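Local atomic coordinates of sulfur carrier protein ThiS adenylyltransferase (Escherichia coli, PDB entry 1ZUD), a protein that catalyses the ATP-dependent adenylation of the C-terminal glycine carboxylate of the sulfur carrier ThiS, a step in building the thiazole part of thiamin. Residues M129-R132 with Q133-A137; F74-E77 with D78-R81; D21-Q24 with K25-D28. One frame throughout, in Å; residues are numbered along the deposited sequence.

Contact 1: M129-R132 with Q133-A137; sequences MATR and QEINA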
ATOM      1  N   MET C 129      -7.864  18.202  10.692  1.00 24.64           N
ATOM      2  CA  MET C 129      -9.043  18.573   9.927  1.00 32.26           C
ATOM      3  C   MET C 129      -9.027  19.989   9.391  1.00 26.83           C
ATOM      4  O   MET C 129      -9.325  20.204   8.237  1.00 29.50           O
ATOM      5  CB  MET C 129     -10.312  18.450  10.784  1.00 38.11           C
ATOM      6  CG  MET C 129     -10.509  17.124  11.447  1.00 46.66           C
ATOM      7  SD  MET C 129     -11.713  16.264  10.487  1.00 66.46           S
ATOM      8  CE  MET C 129     -10.614  15.581   9.383  1.00 36.54           C
ATOM      9  N   ALA C 130      -8.686  20.952  10.240  1.00 30.29           N
ATOM     10  CA  ALA C 130      -8.722  22.352   9.811  1.00 32.01           C
ATOM     11  C   ALA C 130      -7.861  22.620   8.582  1.00 29.60           C
ATOM     12  O   ALA C 130      -8.308  23.288   7.645  1.00 21.82           O
ATOM     13  CB  ALA C 130      -8.319  23.289  10.971  1.00 34.79           C
ATOM     14  N   THR C 131      -6.605  22.161   8.603  1.00 23.77           N
ATOM     15  CA  THR C 131      -5.745  22.328   7.449  1.00 25.38           C
ATOM     16  C   THR C 131      -6.301  21.567   6.226  1.00 21.55           C
ATOM     17  O   THR C 131      -6.277  22.070   5.105  1.00 24.01           O
ATOM     18  CB  THR C 131      -4.334  21.779   7.770  1.00 35.44           C
ATOM     19  OG1 THR C 131      -3.862  22.428   8.954  1.00 36.50           O
ATOM     20  CG2 THR C 131      -3.380  22.065   6.664  1.00 30.65           C
ATOM     21  N   ARG C 132      -6.780  20.340   6.439  1.00 23.73           N
ATOM     22  CA  ARG C 132      -7.318  19.582   5.343  1.00 24.37           C
ATOM     23  C   ARG C 132      -8.513  20.326   4.747  1.00 25.36           C
ATOM     24  O   ARG C 132      -8.654  20.371   3.525  1.00 21.75           O
ATOM     25  CB  ARG C 132      -7.738  18.168   5.799  1.00 27.17           C
ATOM     26  CG  ARG C 132      -6.539  17.206   6.150  1.00 27.55           C
ATOM     27  CD  ARG C 132      -7.048  15.903   6.775  1.00 29.41           C
ATOM     28  NE  ARG C 132      -5.973  14.967   7.119  1.00 27.34           N
ATOM     29  CZ  ARG C 132      -5.328  14.210   6.224  1.00 35.61           C
ATOM     30  NH1 ARG C 132      -5.627  14.264   4.921  1.00 33.69           N
ATOM     31  NH2 ARG C 132      -4.404  13.362   6.628  1.00 29.79           N
ATOM     32  N   GLN C 133      -9.372  20.905   5.576  1.00 23.90           N
ATOM     33  CA  GLN C 133     -10.502  21.639   4.971  1.00 26.55           C
ATOM     34  C   GLN C 133     -10.007  22.848   4.162  1.00 22.88           C
ATOM     35  O   GLN C 133     -10.537  23.136   3.067  1.00 21.99           O
ATOM     36  CB  GLN C 133     -11.489  22.115   6.054  1.00 23.62           C
ATOM     37  CG  GLN C 133     -12.139  20.977   6.790  1.00 24.31           C
ATOM     38  CD  GLN C 133     -13.241  20.313   5.972  1.00 28.16           C
ATOM     39  OE1 GLN C 133     -13.441  20.641   4.800  1.00 30.11           O
ATOM     40  NE2 GLN C 133     -13.949  19.360   6.589  1.00 26.09           N
ATOM     41  N   GLU C 134      -8.951  23.528   4.656  1.00 23.88           N
ATOM     42  CA  GLU C 134      -8.439  24.703   3.955  1.00 20.90           C
ATOM     43  C   GLU C 134      -7.863  24.315   2.585  1.00 23.35           C
ATOM     44  O   GLU C 134      -8.034  25.024   1.610  1.00 21.38           O
ATOM     45  CB  GLU C 134      -7.359  25.474   4.800  1.00 24.22           C
ATOM     46  CG  GLU C 134      -7.443  27.012   4.550  1.00 37.60           C
ATOM     47  CD  GLU C 134      -6.180  27.847   4.894  1.00 39.91           C
ATOM     48  OE1 GLU C 134      -5.443  27.506   5.842  1.00 37.42           O
ATOM     49  OE2 GLU C 134      -5.945  28.880   4.221  1.00 40.12           O
ATOM     50  N   ILE C 135      -7.143  23.191   2.520  1.00 22.82           N
ATOM     51  CA  ILE C 135      -6.562  22.727   1.279  1.00 18.97           C
ATOM     52  C   ILE C 135      -7.648  22.347   0.252  1.00 16.23           C
ATOM     53  O   ILE C 135      -7.532  22.667  -0.934  1.00 22.57           O
ATOM     54  CB  ILE C 135      -5.637  21.480   1.543  1.00 28.52           C
ATOM     55  CG1 ILE C 135      -4.385  21.927   2.333  1.00 18.71           C
ATOM     56  CG2 ILE C 135      -5.191  20.841   0.228  1.00 19.69           C
ATOM     57  CD1 ILE C 135      -3.631  20.674   3.031  1.00 25.54           C
ATOM     58  N   ASN C 136      -8.673  21.642   0.729  1.00 18.14           N
ATOM     59  CA  ASN C 136      -9.766  21.232  -0.106  1.00 21.56           C
ATOM     60  C   ASN C 136     -10.467  22.475  -0.689  1.00 22.62           C
ATOM     61  O   ASN C 136     -10.800  22.508  -1.885  1.00 23.33           O
ATOM     62  CB  ASN C 136     -10.770  20.422   0.703  1.00 19.94           C
ATOM     63  CG  ASN C 136     -12.064  20.130  -0.084  1.00 25.61           C
ATOM     64  OD1 ASN C 136     -12.067  19.326  -0.998  1.00 22.52           O
ATOM     65  ND2 ASN C 136     -13.163  20.812   0.278  1.00 23.21           N
ATOM     66  N   ALA C 137     -10.690  23.479   0.146  1.00 23.59           N
ATOM     67  CA  ALA C 137     -11.374  24.717  -0.307  1.00 22.20           C
ATOM     68  C   ALA C 137     -10.537  25.398  -1.393  1.00 25.70           C
ATOM     69  O   ALA C 137     -11.065  25.882  -2.388  1.00 23.18           O
ATOM     70  CB  ALA C 137     -11.579  25.680   0.879  1.00 21.15           C
TER

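Contact 2: F74-E77 with D78-R81; sequences FTTE and DIDR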
ATOM      1  N   PHE C  74      14.134  10.485   6.287  1.00 24.30           N
ATOM      2  CA  PHE C  74      15.041  11.090   7.266  1.00 26.23           C
ATOM      3  C   PHE C  74      15.991  10.125   8.003  1.00 27.80           C
ATOM      4  O   PHE C  74      15.792   8.939   7.971  1.00 24.21           O
ATOM      5  CB  PHE C  74      14.194  11.847   8.295  1.00 25.72           C
ATOM      6  CG  PHE C  74      13.143  12.724   7.667  1.00 23.95           C
ATOM      7  CD1 PHE C  74      11.847  12.707   8.117  1.00 25.98           C
ATOM      8  CD2 PHE C  74      13.489  13.597   6.622  1.00 27.54           C
ATOM      9  CE1 PHE C  74      10.883  13.557   7.531  1.00 25.42           C
ATOM     10  CE2 PHE C  74      12.554  14.441   6.041  1.00 28.70           C
ATOM     11  CZ  PHE C  74      11.243  14.414   6.506  1.00 20.65           C
ATOM     12  N   THR C  75      17.037  10.637   8.640  1.00 24.02           N
ATOM     13  CA  THR C  75      17.923   9.747   9.375  1.00 26.61           C
ATOM     14  C   THR C  75      18.267  10.373  10.719  1.00 28.76           C
ATOM     15  O   THR C  75      17.876  11.509  11.039  1.00 28.06           O
ATOM     16  CB  THR C  75      19.243   9.468   8.617  1.00 27.84           C
ATOM     17  OG1 THR C  75      20.029  10.651   8.588  1.00 30.97           O
ATOM     18  CG2 THR C  75      18.978   9.011   7.197  1.00 30.90           C
ATOM     19  N   THR C  76      18.995   9.623  11.531  1.00 28.86           N
ATOM     20  CA  THR C  76      19.363  10.121  12.835  1.00 25.98           C
ATOM     21  C   THR C  76      20.198  11.393  12.695  1.00 29.11           C
ATOM     22  O   THR C  76      20.133  12.266  13.551  1.00 27.12           O
ATOM     23  CB  THR C  76      20.139   9.006  13.645  1.00 33.86           C
ATOM     24  OG1 THR C  76      19.226   7.967  14.000  1.00 34.85           O
ATOM     25  CG2 THR C  76      20.690   9.532  14.940  1.00 41.22           C
ATOM     26  N   GLU C  77      20.955  11.513  11.610  1.00 29.05           N
ATOM     27  CA  GLU C  77      21.784  12.703  11.399  1.00 35.73           C
ATOM     28  C   GLU C  77      20.943  13.945  11.093  1.00 37.08           C
ATOM     29  O   GLU C  77      21.438  15.067  11.155  1.00 33.98           O
ATOM     30  CB  GLU C  77      22.781  12.490  10.242  0.50 37.43           C
ATOM     31  CG  GLU C  77      23.830  11.401  10.492  0.50 48.46           C
ATOM     32  CD  GLU C  77      23.456  10.050   9.866  0.50 54.07           C
ATOM     33  OE1 GLU C  77      22.283   9.615  10.014  0.50 54.63           O
ATOM     34  OE2 GLU C  77      24.343   9.427   9.230  0.50 52.73           O
ATOM     35  N   ASP C  78      19.674  13.763  10.758  1.00 25.17           N
ATOM     36  CA  ASP C  78      18.876  14.932  10.450  1.00 26.12           C
ATOM     37  C   ASP C  78      18.101  15.456  11.630  1.00 25.22           C
ATOM     38  O   ASP C  78      17.383  16.431  11.478  1.00 26.69           O
ATOM     39  CB  ASP C  78      17.864  14.614   9.351  1.00 29.69           C
ATOM     40  CG  ASP C  78      18.539  14.155   8.073  1.00 36.45           C
ATOM     41  OD1 ASP C  78      19.501  14.820   7.640  1.00 36.07           O
ATOM     42  OD2 ASP C  78      18.111  13.126   7.504  1.00 34.13           O
ATOM     43  N   ILE C  79      18.196  14.820  12.796  1.00 25.27           N
ATOM     44  CA  ILE C  79      17.403  15.292  13.921  1.00 23.21           C
ATOM     45  C   ILE C  79      17.636  16.780  14.232  1.00 26.82           C
ATOM     46  O   ILE C  79      18.760  17.256  14.202  1.00 26.49           O
ATOM     47  CB  ILE C  79      17.624  14.371  15.144  1.00 25.22           C
ATOM     48  CG1 ILE C  79      16.949  13.020  14.855  1.00 26.08           C
ATOM     49  CG2 ILE C  79      17.205  15.067  16.456  1.00 27.05           C
ATOM     50  CD1 ILE C  79      17.475  11.848  15.726  1.00 24.15           C
ATOM     51  N   ASP C  80      16.537  17.507  14.474  1.00 23.96           N
ATOM     52  CA  ASP C  80      16.537  18.936  14.761  1.00 29.68           C
ATOM     53  C   ASP C  80      16.639  19.850  13.544  1.00 26.42           C
ATOM     54  O   ASP C  80      16.530  21.053  13.669  1.00 28.14           O
ATOM     55  CB  ASP C  80      17.611  19.333  15.798  1.00 33.54           C
ATOM     56  CG  ASP C  80      17.353  18.740  17.177  1.00 39.68           C
ATOM     57  OD1 ASP C  80      16.178  18.485  17.529  1.00 41.18           O
ATOM     58  OD2 ASP C  80      18.339  18.533  17.923  1.00 45.87           O
ATOM     59  N   ARG C  81      16.795  19.286  12.359  1.00 21.16           N
ATOM     60  CA  ARG C  81      16.861  20.115  11.162  1.00 22.59           C
ATOM     61  C   ARG C  81      15.457  20.278  10.519  1.00 26.09           C
ATOM     62  O   ARG C  81      14.585  19.416  10.708  1.00 23.53           O
ATOM     63  CB  ARG C  81      17.870  19.484  10.214  1.00 23.94           C
ATOM     64  CG  ARG C  81      19.306  19.329  10.833  1.00 22.94           C
ATOM     65  CD  ARG C  81      20.251  18.698   9.747  1.00 31.00           C
ATOM     66  NE  ARG C  81      20.245  19.492   8.495  1.00 43.94           N
ATOM     67  CZ  ARG C  81      20.420  18.994   7.263  1.00 46.90           C
ATOM     68  NH1 ARG C  81      20.627  17.692   7.093  1.00 50.85           N
ATOM     69  NH2 ARG C  81      20.342  19.782   6.188  1.00 43.51           N
TER
HETATM   70  O   HOH W   1      21.697  15.906   8.386  1.00 45.87           O

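Contact 3: D21-Q24 with K25-D28; sequences DGQQ and KLLD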
ATOM      1  N   ASP C  21       5.913   9.439 -24.216  1.00 22.23           N
ATOM      2  CA  ASP C  21       4.966  10.558 -24.049  1.00 27.57           C
ATOM      3  C   ASP C  21       4.570  10.817 -22.593  1.00 29.14           C
ATOM      4  O   ASP C  21       4.490  11.980 -22.150  1.00 27.11           O
ATOM      5  CB  ASP C  21       3.643  10.292 -24.793  1.00 34.85           C
ATOM      6  CG  ASP C  21       3.697  10.674 -26.253  1.00 53.00           C
ATOM      7  OD1 ASP C  21       4.463  11.610 -26.602  1.00 56.34           O
ATOM      8  OD2 ASP C  21       2.950  10.035 -27.050  1.00 57.74           O
ATOM      9  N   GLY C  22       4.252   9.730 -21.878  1.00 26.43           N
ATOM     10  CA  GLY C  22       3.824   9.852 -20.494  1.00 24.25           C
ATOM     11  C   GLY C  22       4.965  10.353 -19.616  1.00 28.49           C
ATOM     12  O   GLY C  22       4.781  11.123 -18.675  1.00 24.70           O
ATOM     13  N   GLN C  23       6.167   9.904 -19.911  1.00 27.05           N
ATOM     14  CA  GLN C  23       7.302  10.348 -19.093  1.00 27.24           C
ATOM     15  C   GLN C  23       7.502  11.857 -19.280  1.00 28.83           C
ATOM     16  O   GLN C  23       7.822  12.590 -18.333  1.00 24.10           O
ATOM     17  CB  GLN C  23       8.591   9.638 -19.530  1.00 21.80           C
ATOM     18  CG  GLN C  23       9.754   9.978 -18.590  1.00 23.24           C
ATOM     19  CD  GLN C  23       9.432   9.572 -17.167  1.00 23.83           C
ATOM     20  OE1 GLN C  23       9.085   8.422 -16.920  1.00 24.56           O
ATOM     21  NE2 GLN C  23       9.533  10.507 -16.224  1.00 18.96           N
ATOM     22  N   GLN C  24       7.335  12.327 -20.519  1.00 25.51           N
ATOM     23  CA  GLN C  24       7.511  13.755 -20.757  1.00 23.68           C
ATOM     24  C   GLN C  24       6.476  14.566 -20.014  1.00 20.00           C
ATOM     25  O   GLN C  24       6.797  15.621 -19.472  1.00 26.69           O
ATOM     26  CB  GLN C  24       7.440  14.109 -22.274  1.00 30.45           C
ATOM     27  CG  GLN C  24       7.841  15.571 -22.508  1.00 27.62           C
ATOM     28  CD  GLN C  24       9.240  15.859 -21.960  1.00 34.94           C
ATOM     29  OE1 GLN C  24      10.192  15.126 -22.254  1.00 39.31           O
ATOM     30  NE2 GLN C  24       9.370  16.921 -21.165  1.00 34.85           N
ATOM     31  N   LYS C  25       5.236  14.080 -19.983  1.00 23.46           N
ATOM     32  CA  LYS C  25       4.198  14.779 -19.232  1.00 24.74           C
ATOM     33  C   LYS C  25       4.587  14.777 -17.734  1.00 25.24           C
ATOM     34  O   LYS C  25       4.384  15.798 -17.043  1.00 22.81           O
ATOM     35  CB  LYS C  25       2.850  14.096 -19.370  1.00 28.78           C
ATOM     36  CG  LYS C  25       2.294  14.012 -20.774  1.00 35.57           C
ATOM     37  CD  LYS C  25       0.995  13.235 -20.705  1.00 44.14           C
ATOM     38  CE  LYS C  25       0.373  12.996 -22.090  1.00 49.63           C
ATOM     39  NZ  LYS C  25      -0.896  12.187 -21.966  1.00 55.67           N
ATOM     40  N   LEU C  26       5.120  13.658 -17.211  1.00 17.25           N
ATOM     41  CA  LEU C  26       5.540  13.693 -15.758  1.00 24.16           C
ATOM     42  C   LEU C  26       6.629  14.737 -15.588  1.00 21.46           C
ATOM     43  O   LEU C  26       6.646  15.552 -14.662  1.00 19.59           O
ATOM     44  CB  LEU C  26       6.115  12.329 -15.275  1.00 19.58           C
ATOM     45  CG  LEU C  26       5.116  11.169 -15.270  1.00 25.09           C
ATOM     46  CD1 LEU C  26       5.830   9.838 -14.900  1.00 26.29           C
ATOM     47  CD2 LEU C  26       4.038  11.473 -14.269  1.00 26.90           C
ATOM     48  N   LEU C  27       7.572  14.710 -16.518  1.00 24.03           N
ATOM     49  CA  LEU C  27       8.684  15.642 -16.439  1.00 26.58           C
ATOM     50  C   LEU C  27       8.220  17.125 -16.542  1.00 28.58           C
ATOM     51  O   LEU C  27       8.873  18.020 -16.032  1.00 26.49           O
ATOM     52  CB  LEU C  27       9.659  15.299 -17.553  1.00 29.98           C
ATOM     53  CG  LEU C  27      11.045  14.683 -17.365  1.00 37.82           C
ATOM     54  CD1 LEU C  27      11.382  14.363 -15.928  1.00 29.04           C
ATOM     55  CD2 LEU C  27      11.161  13.489 -18.331  1.00 34.09           C
ATOM     56  N   ASP C  28       7.096  17.367 -17.209  1.00 26.14           N
ATOM     57  CA  ASP C  28       6.567  18.711 -17.370  1.00 28.76           C
ATOM     58  C   ASP C  28       5.564  19.067 -16.267  1.00 30.48           C
ATOM     59  O   ASP C  28       4.998  20.150 -16.273  1.00 28.72           O
ATOM     60  CB  ASP C  28       5.800  18.833 -18.699  1.00 31.81           C
ATOM     61  CG  ASP C  28       6.700  18.676 -19.940  1.00 35.88           C
ATOM     62  OD1 ASP C  28       7.937  18.925 -19.856  1.00 37.82           O
ATOM     63  OD2 ASP C  28       6.143  18.310 -21.005  1.00 42.54           O
TER

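Contact 1: M129-R132 with Q133-A137
Met129, Ala130 and Thr131 of the ATP-binding site form the first turn of helix 129-141, and their carbonyls are taken up by the next turn. Gln133 N reaches Met129 O at 2.8 Å, nearly in line with the carbonyl bond, and Ile135 N meets Thr131 O at 2.9 Å in much the same way; Glu134 N to Ala130 O and Asn136 N to Arg132 O complete the alpha-helical pattern. Side chains add one apolar touch: the CG2 methyl of Thr131 lies 3.9 Å from CD1 of Ile135, the two chains crossing at a slant. Thr131 OG1 stands anti to the carbonyl carbon (chi1 -55°), where it bonds Asn128 OD1, and this leaves CG2 anti to the backbone N, against Ile135. The helix is the crossover of a beta-alpha-beta unit between parallel strands 121-124 and 146-152 of the Rossmann-like sheet, and Ile135 packs on Val122 and Leu146. Arg132 is extended from CG to NE; its guanidinium forms a salt bridge with Asp124 and gives NE to Ala64 O of the ThiS chain. One turn on, CB of Asn136 lies 3.5 Å from Arg132 O, while its OD1 accepts from Tyr170 N beside the zinc ligand Cys169.

Contact 2: F74-E77 with D78-R81
Thr75 and Asp78 grip each other twice. Thr75 N gives its hydrogen to Asp78 OD2 at 2.9 Å, on the anti side of the carboxylate and 27° out of its plane, and Asp78 N returns a bond of 2.9 Å to Thr75 O, arriving from above the carbonyl plane. The Asp78 carboxylate can turn back over the chain because CG sits anti to its own carbonyl carbon (chi1 -59°). Thr75 OG1 is wedged between its backbone N and carbonyl carbon (chi1 69°), where it bonds Arg90. All this lies in the loop joining strand 54-58 to helix 83-94, where a short 3-10 turn runs into a type II beta turn from Asp78 to Arg81. The other carboxylate oxygen, Asp78 OD1, forms a salt bridge with Arg81 NH1 at 3.1 Å, and a water joins both atoms; Arg81 NH2 is bonded to Gln85 and Gln89 of helix 83-94. Replacing Asp78 by an alanine would probably leave Thr75 N without its acceptor and the NH1 side of Arg81 without its counter-charge, the guanidinium then being held less firmly, through Gln85 and Gln89. Thr76 and Ile79 lie side by side: Thr76 CG2 is 4.0 Å from Ile79 CD1, and Ile79 N bonds Thr76 O at 3.3 Å. Thr76 OG1 itself bonds Arg8 of the second subunit.

Contact 3: D21-Q24 with K25-D28
Gln24 and Asp28 make a side-chain bond one turn apart at the C-terminal end of helix 19-27, the short helix just ahead of strand 30-34, the first strand of the sheet. Gln24 NE2 donates to Asp28 OD1 at 2.8 Å. The carboxylate oxygen lies within 4° of the amide plane, yet the donor stands above the carboxylate plane, the two flat groups being turned 45° against each other. Gln24 gets there by a bend: CG is anti to the backbone N (chi1 -171°), and the turn at chi2 brings NE2 to Asp28 OD1, while OE1 takes a bond from Met1 N. The backbone repeats the link, Asp28 N to Gln24 O at 2.9 Å. The bonds just before it follow the same i to i+4 pattern, Leu27 N to Gln23 O at 2.8 Å and Leu26 N to Gly22 O at 2.9 Å. CG of Gln23 touches CD2 of Leu27 at 3.8 Å, and both side chains also touch Met1 and Tyr9. The Gln23 and Leu26 side chains cross at about a right angle, and Gln23 NE2 is held by Ala50 O. Lys25 is extended beyond CG, which lies 3.3 Å from Asp21 O; its NZ has a weak bond to Ser210 O. The Asp28 carboxylate sits near the carbonyls that close the helix, OD2 being 3.2 Å from Gln24 O, which probably disfavours it; the Gln24 N-H is likely to offset part of that cost.

Contact 1 is the most buried of the three: a crossover helix whose side chains are taken up by two sheet strands, the zinc site and the ThiS chain. Contacts 2 and 3 lie nearer the surface, contact 2 at the interface with the second subunit and contact 3 untouched by any other protein chain of the assembly. Contacts 1 and 3 both rest on regular helical backbone bonds, on opposite sides of the chain's centre, whereas contact 2 has a loop held by a carboxylate, a salt bridge and a water. No two share a helix or strand, and their centres stand about 29 to 33 Å apart.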